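Rho GTPase-activating protein 15 (Homo sapiens, PDB 3BYI) switches off Rho-type GTPases such as RAC1 by accelerating their conversion to the inactive GDP-bound state. Local coordinates at residues A[168-182]-A[195-207]. Residues are numbered along the deposited sequence; the frame is centred on the assembly and turned at random.
Sequences TQSLGIVFGPTLLRA and YQNQIAELMLSEY
The backbone N of Ala182 donates a fairly straight hydrogen bond to Gln196 OE1 (2.9 Å, N-H...O angle 159°). Gln196 reaches this turn because, past CG, its chain runs extended across Gly176 and alongside Leu180, the two side chains running antiparallel past each other. At its other corner NE2 packs on Pro177, 3.6 Å from Pro177 CA, and hydrogen-bonds to Glu183 OE1, so both ends of the amide are held and its rotation is fixed. The next residue, Asn197, sits as a knob among Gly172, Ile173, Gly176 and Pro177. A water accepts from Asn197 ND2 and donates to Ile173 O. The two glycines leave room for segments 168-180 and 195-205 to close to 7.7 Å between axes, with Ala200 CB 4.1 Å from Gly176 N. Farther along, Gln169 NE2 meets Glu201 OE1 at 2.9 Å from above the carboxylate plane, a bent bond (137°), while a second water links Glu201 OE2 to Gln169 O. Near the two ends, Leu204 CD2 rests on Leu171 CB and Leu180 CD2 on Ile199 CD1. The segments thus cross at 112° within the all-helical RhoGAP domain, the side chain of Leu171 about 7 Å from that of Arg58, the predicted arginine finger.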
ATOM      1  N   THR A 168     -15.148  -4.733   1.134  1.00 44.04           N
ATOM      2  CA  THR A 168     -14.581  -3.998   0.008  1.00 41.56           C
ATOM      3  C   THR A 168     -14.658  -2.466   0.228  1.00 42.44           C
ATOM      4  O   THR A 168     -13.711  -1.764  -0.059  1.00 45.76           O
ATOM      5  CB  THR A 168     -15.323  -4.407  -1.285  1.00 44.68           C
ATOM      6  OG1 THR A 168     -15.209  -5.823  -1.419  1.00 46.37           O
ATOM      7  CG2 THR A 168     -14.738  -3.705  -2.556  1.00 43.07           C
ATOM      8  N   GLN A 169     -15.776  -1.985   0.792  1.00 42.29           N
ATOM      9  CA  GLN A 169     -16.000  -0.575   0.998  1.00 42.71           C
ATOM     10  C   GLN A 169     -15.066  -0.007   2.094  1.00 41.20           C
ATOM     11  O   GLN A 169     -14.449   1.042   1.900  1.00 43.46           O
ATOM     12  CB  GLN A 169     -17.456  -0.328   1.349  1.00 41.19           C
ATOM     13  CG  GLN A 169     -18.490  -0.601   0.177  1.00 58.17           C
ATOM     14  CD  GLN A 169     -18.511  -2.037  -0.431  1.00 60.35           C
ATOM     15  OE1 GLN A 169     -18.595  -3.073   0.276  1.00 43.37           O
ATOM     16  NE2 GLN A 169     -18.493  -2.083  -1.762  1.00 57.74           N
ATOM     17  N   SER A 170     -14.931  -0.701   3.220  1.00 42.39           N
ATOM     18  CA  SER A 170     -14.066  -0.223   4.315  1.00 44.75           C
ATOM     19  C   SER A 170     -12.575  -0.345   4.002  1.00 42.81           C
ATOM     20  O   SER A 170     -11.779   0.476   4.476  1.00 44.18           O
ATOM     21  CB  SER A 170     -14.448  -0.924   5.633  1.00 43.03           C
ATOM     22  OG  SER A 170     -14.336  -2.316   5.500  1.00 49.15           O
ATOM     23  N   LEU A 171     -12.198  -1.352   3.212  1.00 42.29           N
ATOM     24  CA  LEU A 171     -10.815  -1.417   2.694  1.00 43.43           C
ATOM     25  C   LEU A 171     -10.573  -0.314   1.650  1.00 44.30           C
ATOM     26  O   LEU A 171      -9.506   0.260   1.632  1.00 43.45           O
ATOM     27  CB  LEU A 171     -10.412  -2.810   2.186  1.00 42.91           C
ATOM     28  CG  LEU A 171     -10.337  -3.862   3.293  1.00 45.78           C
ATOM     29  CD1 LEU A 171     -10.410  -5.240   2.716  1.00 48.21           C
ATOM     30  CD2 LEU A 171      -9.070  -3.695   4.134  1.00 41.26           C
ATOM     31  N   GLY A 172     -11.566   0.012   0.819  1.00 43.80           N
ATOM     32  CA  GLY A 172     -11.435   1.133  -0.112  1.00 42.28           C
ATOM     33  C   GLY A 172     -11.263   2.462   0.583  1.00 42.51           C
ATOM     34  O   GLY A 172     -10.563   3.308   0.095  1.00 44.51           O
ATOM     35  N   ILE A 173     -11.906   2.627   1.732  1.00 45.35           N
ATOM     36  CA  ILE A 173     -11.759   3.825   2.572  1.00 44.51           C
ATOM     37  C   ILE A 173     -10.332   3.962   3.092  1.00 45.57           C
ATOM     38  O   ILE A 173      -9.817   5.090   3.184  1.00 44.91           O
ATOM     39  CB  ILE A 173     -12.779   3.815   3.783  1.00 41.78           C
ATOM     40  CG1 ILE A 173     -14.213   4.085   3.285  1.00 44.70           C
ATOM     41  CG2 ILE A 173     -12.396   4.884   4.859  1.00 45.77           C
ATOM     42  CD1 ILE A 173     -15.323   3.681   4.282  1.00 45.52           C
ATOM     43  N   VAL A 174      -9.726   2.829   3.452  1.00 47.76           N
ATOM     44  CA  VAL A 174      -8.351   2.772   3.943  1.00 46.91           C
ATOM     45  C   VAL A 174      -7.367   2.982   2.804  1.00 47.59           C
ATOM     46  O   VAL A 174      -6.510   3.852   2.891  1.00 46.92           O
ATOM     47  CB  VAL A 174      -8.052   1.432   4.676  1.00 46.65           C
ATOM     48  CG1 VAL A 174      -6.574   1.324   5.062  1.00 44.09           C
ATOM     49  CG2 VAL A 174      -8.916   1.316   5.930  1.00 42.16           C
ATOM     50  N   PHE A 175      -7.528   2.222   1.725  1.00 46.91           N
ATOM     51  CA  PHE A 175      -6.495   2.140   0.683  1.00 45.72           C
ATOM     52  C   PHE A 175      -6.616   3.167  -0.426  1.00 45.68           C
ATOM     53  O   PHE A 175      -5.659   3.378  -1.157  1.00 45.94           O
ATOM     54  CB  PHE A 175      -6.383   0.699   0.140  1.00 45.46           C
ATOM     55  CG  PHE A 175      -5.685  -0.201   1.073  1.00 45.78           C
ATOM     56  CD1 PHE A 175      -6.395  -1.005   1.954  1.00 47.33           C
ATOM     57  CD2 PHE A 175      -4.304  -0.161   1.172  1.00 43.09           C
ATOM     58  CE1 PHE A 175      -5.711  -1.794   2.848  1.00 44.81           C
ATOM     59  CE2 PHE A 175      -3.631  -0.918   2.076  1.00 42.10           C
ATOM     60  CZ  PHE A 175      -4.332  -1.752   2.904  1.00 43.34           C
ATOM     61  N   GLY A 176      -7.782   3.793  -0.538  1.00 45.71           N
ATOM     62  CA  GLY A 176      -7.989   4.849  -1.508  1.00 46.30           C
ATOM     63  C   GLY A 176      -6.999   5.970  -1.336  1.00 46.15           C
ATOM     64  O   GLY A 176      -6.216   6.243  -2.224  1.00 44.18           O
ATOM     65  N   PRO A 177      -7.045   6.629  -0.179  1.00 46.48           N
ATOM     66  CA  PRO A 177      -6.086   7.674   0.141  1.00 48.09           C
ATOM     67  C   PRO A 177      -4.630   7.181   0.214  1.00 47.26           C
ATOM     68  O   PRO A 177      -3.735   7.931  -0.124  1.00 48.55           O
ATOM     69  CB  PRO A 177      -6.557   8.165   1.523  1.00 47.92           C
ATOM     70  CG  PRO A 177      -7.944   7.692   1.665  1.00 47.50           C
ATOM     71  CD  PRO A 177      -8.056   6.451   0.873  1.00 46.29           C
ATOM     72  N   THR A 178      -4.424   5.950   0.684  1.00 46.93           N
ATOM     73  CA  THR A 178      -3.090   5.377   0.871  1.00 47.50           C
ATOM     74  C   THR A 178      -2.366   5.148  -0.477  1.00 45.62           C
ATOM     75  O   THR A 178      -1.173   5.365  -0.574  1.00 45.51           O
ATOM     76  CB  THR A 178      -3.219   4.045   1.728  1.00 49.93           C
ATOM     77  OG1 THR A 178      -3.596   4.369   3.078  1.00 46.55           O
ATOM     78  CG2 THR A 178      -1.965   3.251   1.784  1.00 41.77           C
ATOM     79  N   LEU A 179      -3.113   4.739  -1.499  1.00 45.94           N
ATOM     80  CA  LEU A 179      -2.539   4.276  -2.760  1.00 42.17           C
ATOM     81  C   LEU A 179      -2.665   5.283  -3.903  1.00 43.51           C
ATOM     82  O   LEU A 179      -1.877   5.252  -4.849  1.00 43.50           O
ATOM     83  CB  LEU A 179      -3.178   2.928  -3.132  1.00 45.85           C
ATOM     84  CG  LEU A 179      -3.037   1.790  -2.082  1.00 41.82           C
ATOM     85  CD1 LEU A 179      -3.698   0.587  -2.570  1.00 43.22           C
ATOM     86  CD2 LEU A 179      -1.615   1.448  -1.798  1.00 35.08           C
ATOM     87  N   LEU A 180      -3.655   6.172  -3.822  1.00 44.04           N
ATOM     88  CA  LEU A 180      -3.899   7.167  -4.866  1.00 44.92           C
ATOM     89  C   LEU A 180      -3.629   8.611  -4.404  1.00 46.17           C
ATOM     90  O   LEU A 180      -3.253   9.483  -5.212  1.00 46.49           O
ATOM     91  CB  LEU A 180      -5.326   7.034  -5.381  1.00 46.56           C
ATOM     92  CG  LEU A 180      -5.622   5.737  -6.149  1.00 47.16           C
ATOM     93  CD1 LEU A 180      -6.460   4.669  -5.396  1.00 37.58           C
ATOM     94  CD2 LEU A 180      -6.284   6.101  -7.437  1.00 35.73           C
ATOM     95  N   ARG A 181      -3.803   8.885  -3.114  1.00 49.65           N
ATOM     96  CA  ARG A 181      -3.369  10.193  -2.565  1.00 53.47           C
ATOM     97  C   ARG A 181      -3.910  11.379  -3.380  1.00 52.67           C
ATOM     98  O   ARG A 181      -3.216  12.359  -3.615  1.00 53.07           O
ATOM     99  CB  ARG A 181      -1.831  10.244  -2.523  1.00 53.09           C
ATOM    100  CG  ARG A 181      -1.195  11.287  -1.599  1.00 56.78           C
ATOM    101  CD  ARG A 181       0.335  11.291  -1.771  1.00 49.56           C
ATOM    102  NE  ARG A 181       0.935  10.051  -1.311  1.00 45.40           N
ATOM    103  CZ  ARG A 181       2.217   9.718  -1.444  1.00 47.39           C
ATOM    104  NH1 ARG A 181       3.074  10.551  -2.025  1.00 45.40           N
ATOM    105  NH2 ARG A 181       2.638   8.540  -0.977  1.00 47.18           N
ATOM    106  N   ALA A 182      -5.178  11.287  -3.772  1.00 57.72           N
ATOM    107  CA  ALA A 182      -5.780  12.220  -4.736  1.00 57.32           C
ATOM    108  C   ALA A 182      -6.540  13.370  -4.102  1.00 54.33           C
ATOM    109  O   ALA A 182      -7.047  14.221  -4.823  1.00 51.85           O
ATOM    110  CB  ALA A 182      -6.697  11.449  -5.705  1.00 57.56           C
ATOM    111  N   TYR A 195     -13.598   9.293  -5.912  1.00 42.51           N
ATOM    112  CA  TYR A 195     -12.919   8.738  -7.076  1.00 43.02           C
ATOM    113  C   TYR A 195     -11.931   7.660  -6.658  1.00 44.87           C
ATOM    114  O   TYR A 195     -11.914   6.567  -7.212  1.00 45.31           O
ATOM    115  CB  TYR A 195     -12.135   9.793  -7.813  1.00 42.77           C
ATOM    116  CG  TYR A 195     -12.908  10.750  -8.679  1.00 44.22           C
ATOM    117  CD1 TYR A 195     -14.252  10.565  -8.981  1.00 41.35           C
ATOM    118  CD2 TYR A 195     -12.246  11.838  -9.246  1.00 39.56           C
ATOM    119  CE1 TYR A 195     -14.928  11.469  -9.804  1.00 42.75           C
ATOM    120  CE2 TYR A 195     -12.906  12.739 -10.056  1.00 40.30           C
ATOM    121  CZ  TYR A 195     -14.237  12.557 -10.346  1.00 44.42           C
ATOM    122  OH  TYR A 195     -14.847  13.473 -11.172  1.00 42.43           O
ATOM    123  N   GLN A 196     -11.079   7.986  -5.703  1.00 44.19           N
ATOM    124  CA  GLN A 196     -10.038   7.079  -5.330  1.00 43.35           C
ATOM    125  C   GLN A 196     -10.539   5.840  -4.585  1.00 43.98           C
ATOM    126  O   GLN A 196     -10.040   4.739  -4.817  1.00 43.61           O
ATOM    127  CB  GLN A 196      -8.976   7.801  -4.533  1.00 46.27           C
ATOM    128  CG  GLN A 196      -9.376   8.271  -3.175  1.00 44.39           C
ATOM    129  CD  GLN A 196      -8.320   9.190  -2.610  1.00 50.09           C
ATOM    130  OE1 GLN A 196      -7.260   9.352  -3.207  1.00 53.83           O
ATOM    131  NE2 GLN A 196      -8.590   9.784  -1.463  1.00 42.12           N
ATOM    132  N   ASN A 197     -11.528   6.006  -3.715  1.00 43.05           N
ATOM    133  CA  ASN A 197     -12.139   4.870  -3.043  1.00 42.79           C
ATOM    134  C   ASN A 197     -12.870   3.932  -4.028  1.00 42.76           C
ATOM    135  O   ASN A 197     -12.831   2.708  -3.885  1.00 40.54           O
ATOM    136  CB  ASN A 197     -13.120   5.363  -1.990  1.00 43.42           C
ATOM    137  CG  ASN A 197     -12.410   6.035  -0.843  1.00 48.20           C
ATOM    138  OD1 ASN A 197     -11.222   6.277  -0.930  1.00 42.73           O
ATOM    139  ND2 ASN A 197     -13.128   6.351   0.225  1.00 35.99           N
ATOM    140  N   GLN A 198     -13.522   4.509  -5.028  1.00 42.91           N
ATOM    141  CA  GLN A 198     -14.178   3.707  -6.037  1.00 41.86           C
ATOM    142  C   GLN A 198     -13.182   2.938  -6.877  1.00 40.56           C
ATOM    143  O   GLN A 198     -13.454   1.801  -7.248  1.00 41.60           O
ATOM    144  CB  GLN A 198     -15.076   4.553  -6.933  1.00 39.92           C
ATOM    145  CG  GLN A 198     -16.405   4.948  -6.275  1.00 39.74           C
ATOM    146  CD  GLN A 198     -17.158   3.772  -5.731  1.00 48.17           C
ATOM    147  OE1 GLN A 198     -17.232   3.571  -4.506  1.00 44.11           O
ATOM    148  NE2 GLN A 198     -17.704   2.959  -6.642  1.00 36.30           N
ATOM    149  N   ILE A 199     -12.040   3.551  -7.194  1.00 41.26           N
ATOM    150  CA  ILE A 199     -10.996   2.873  -7.965  1.00 40.08           C
ATOM    151  C   ILE A 199     -10.427   1.731  -7.147  1.00 43.75           C
ATOM    152  O   ILE A 199     -10.233   0.620  -7.651  1.00 43.29           O
ATOM    153  CB  ILE A 199      -9.822   3.810  -8.381  1.00 38.25           C
ATOM    154  CG1 ILE A 199     -10.287   4.869  -9.400  1.00 40.83           C
ATOM    155  CG2 ILE A 199      -8.695   2.987  -8.990  1.00 39.76           C
ATOM    156  CD1 ILE A 199      -9.514   6.156  -9.362  1.00 42.83           C
ATOM    157  N   ALA A 200     -10.146   1.996  -5.867  1.00 42.70           N
ATOM    158  CA  ALA A 200      -9.633   0.924  -5.006  1.00 41.57           C
ATOM    159  C   ALA A 200     -10.642  -0.218  -4.856  1.00 40.34           C
ATOM    160  O   ALA A 200     -10.259  -1.372  -4.908  1.00 42.17           O
ATOM    161  CB  ALA A 200      -9.173   1.450  -3.644  1.00 34.91           C
ATOM    162  N   GLU A 201     -11.920   0.099  -4.654  1.00 40.88           N
ATOM    163  CA  GLU A 201     -12.965  -0.917  -4.582  1.00 40.79           C
ATOM    164  C   GLU A 201     -13.029  -1.793  -5.840  1.00 42.74           C
ATOM    165  O   GLU A 201     -13.183  -3.022  -5.746  1.00 44.99           O
ATOM    166  CB  GLU A 201     -14.335  -0.263  -4.347  1.00 40.82           C
ATOM    167  CG  GLU A 201     -14.556   0.195  -2.948  1.00 44.83           C
ATOM    168  CD  GLU A 201     -15.993   0.554  -2.634  1.00 44.53           C
ATOM    169  OE1 GLU A 201     -16.916  -0.103  -3.140  1.00 44.20           O
ATOM    170  OE2 GLU A 201     -16.185   1.510  -1.861  1.00 43.81           O
ATOM    171  N   LEU A 202     -12.917  -1.179  -7.019  1.00 41.88           N
ATOM    172  CA  LEU A 202     -12.983  -1.956  -8.267  1.00 40.95           C
ATOM    173  C   LEU A 202     -11.772  -2.874  -8.431  1.00 42.92           C
ATOM    174  O   LEU A 202     -11.911  -4.029  -8.907  1.00 40.18           O
ATOM    175  CB  LEU A 202     -13.068  -1.061  -9.499  1.00 41.35           C
ATOM    176  CG  LEU A 202     -13.314  -1.783 -10.835  1.00 43.51           C
ATOM    177  CD1 LEU A 202     -14.709  -2.492 -10.848  1.00 47.23           C
ATOM    178  CD2 LEU A 202     -13.192  -0.800 -11.938  1.00 40.48           C
ATOM    179  N   MET A 203     -10.589  -2.372  -8.060  1.00 41.09           N
ATOM    180  CA  MET A 203      -9.383  -3.174  -8.175  1.00 45.08           C
ATOM    181  C   MET A 203      -9.452  -4.385  -7.248  1.00 44.82           C
ATOM    182  O   MET A 203      -8.905  -5.454  -7.529  1.00 44.92           O
ATOM    183  CB  MET A 203      -8.128  -2.369  -7.837  1.00 48.18           C
ATOM    184  CG  MET A 203      -7.924  -1.097  -8.648  1.00 57.89           C
ATOM    185  SD  MET A 203      -7.093  -1.334 -10.194  1.00 67.49           S
ATOM    186  CE  MET A 203      -5.505  -1.888  -9.614  1.00 63.12           C
ATOM    187  N   LEU A 204     -10.145  -4.208  -6.133  1.00 46.22           N
ATOM    188  CA  LEU A 204     -10.349  -5.275  -5.163  1.00 45.98           C
ATOM    189  C   LEU A 204     -11.454  -6.248  -5.606  1.00 44.88           C
ATOM    190  O   LEU A 204     -11.221  -7.457  -5.712  1.00 44.01           O
ATOM    191  CB  LEU A 204     -10.743  -4.649  -3.842  1.00 48.95           C
ATOM    192  CG  LEU A 204     -10.758  -5.475  -2.573  1.00 54.20           C
ATOM    193  CD1 LEU A 204      -9.560  -6.461  -2.480  1.00 55.29           C
ATOM    194  CD2 LEU A 204     -10.749  -4.447  -1.432  1.00 49.50           C
ATOM    195  N   SER A 205     -12.644  -5.718  -5.868  1.00 42.29           N
ATOM    196  CA  SER A 205     -13.787  -6.571  -6.167  1.00 41.99           C
ATOM    197  C   SER A 205     -13.684  -7.268  -7.545  1.00 42.95           C
ATOM    198  O   SER A 205     -14.298  -8.291  -7.755  1.00 42.33           O
ATOM    199  CB  SER A 205     -15.103  -5.785  -6.038  1.00 38.96           C
ATOM    200  OG  SER A 205     -15.179  -4.768  -7.018  1.00 51.71           O
ATOM    201  N   GLU A 206     -12.916  -6.710  -8.472  1.00 41.45           N
ATOM    202  CA  GLU A 206     -12.756  -7.309  -9.794  1.00 41.67           C
ATOM    203  C   GLU A 206     -11.310  -7.683 -10.050  1.00 45.08           C
ATOM    204  O   GLU A 206     -10.852  -7.704 -11.192  1.00 45.50           O
ATOM    205  CB  GLU A 206     -13.259  -6.372 -10.890  1.00 40.20           C
ATOM    206  CG  GLU A 206     -14.747  -6.021 -10.800  1.00 42.81           C
ATOM    207  CD  GLU A 206     -15.680  -7.196 -11.053  1.00 47.89           C
ATOM    208  OE1 GLU A 206     -15.212  -8.290 -11.446  1.00 52.20           O
ATOM    209  OE2 GLU A 206     -16.903  -7.021 -10.859  1.00 53.38           O
ATOM    210  N   TYR A 207     -10.610  -8.007  -8.972  1.00 47.24           N
ATOM    211  CA  TYR A 207      -9.207  -8.411  -9.019  1.00 48.44           C
ATOM    212  C   TYR A 207      -8.909  -9.433 -10.121  1.00 48.78           C
ATOM    213  O   TYR A 207      -7.988  -9.268 -10.902  1.00 48.82           O
ATOM    214  CB  TYR A 207      -8.811  -9.051  -7.678  1.00 46.35           C
ATOM    215  CG  TYR A 207      -7.396  -9.614  -7.694  1.00 48.94           C
ATOM    216  CD1 TYR A 207      -6.293  -8.773  -7.530  1.00 43.29           C
ATOM    217  CD2 TYR A 207      -7.160 -10.958  -7.909  1.00 40.91           C
ATOM    218  CE1 TYR A 207      -5.013  -9.258  -7.568  1.00 45.92           C
ATOM    219  CE2 TYR A 207      -5.872 -11.450  -7.960  1.00 48.32           C
ATOM    220  CZ  TYR A 207      -4.797 -10.592  -7.795  1.00 50.34           C
ATOM    221  OH  TYR A 207      -3.500 -11.072  -7.810  1.00 53.78           O
TER
HETATM  222  O   HOH W   1     -14.697   2.663  -0.158  1.00 29.50           O
HETATM  223  O   HOH W   2     -11.377   7.178   2.345  1.00 40.13           O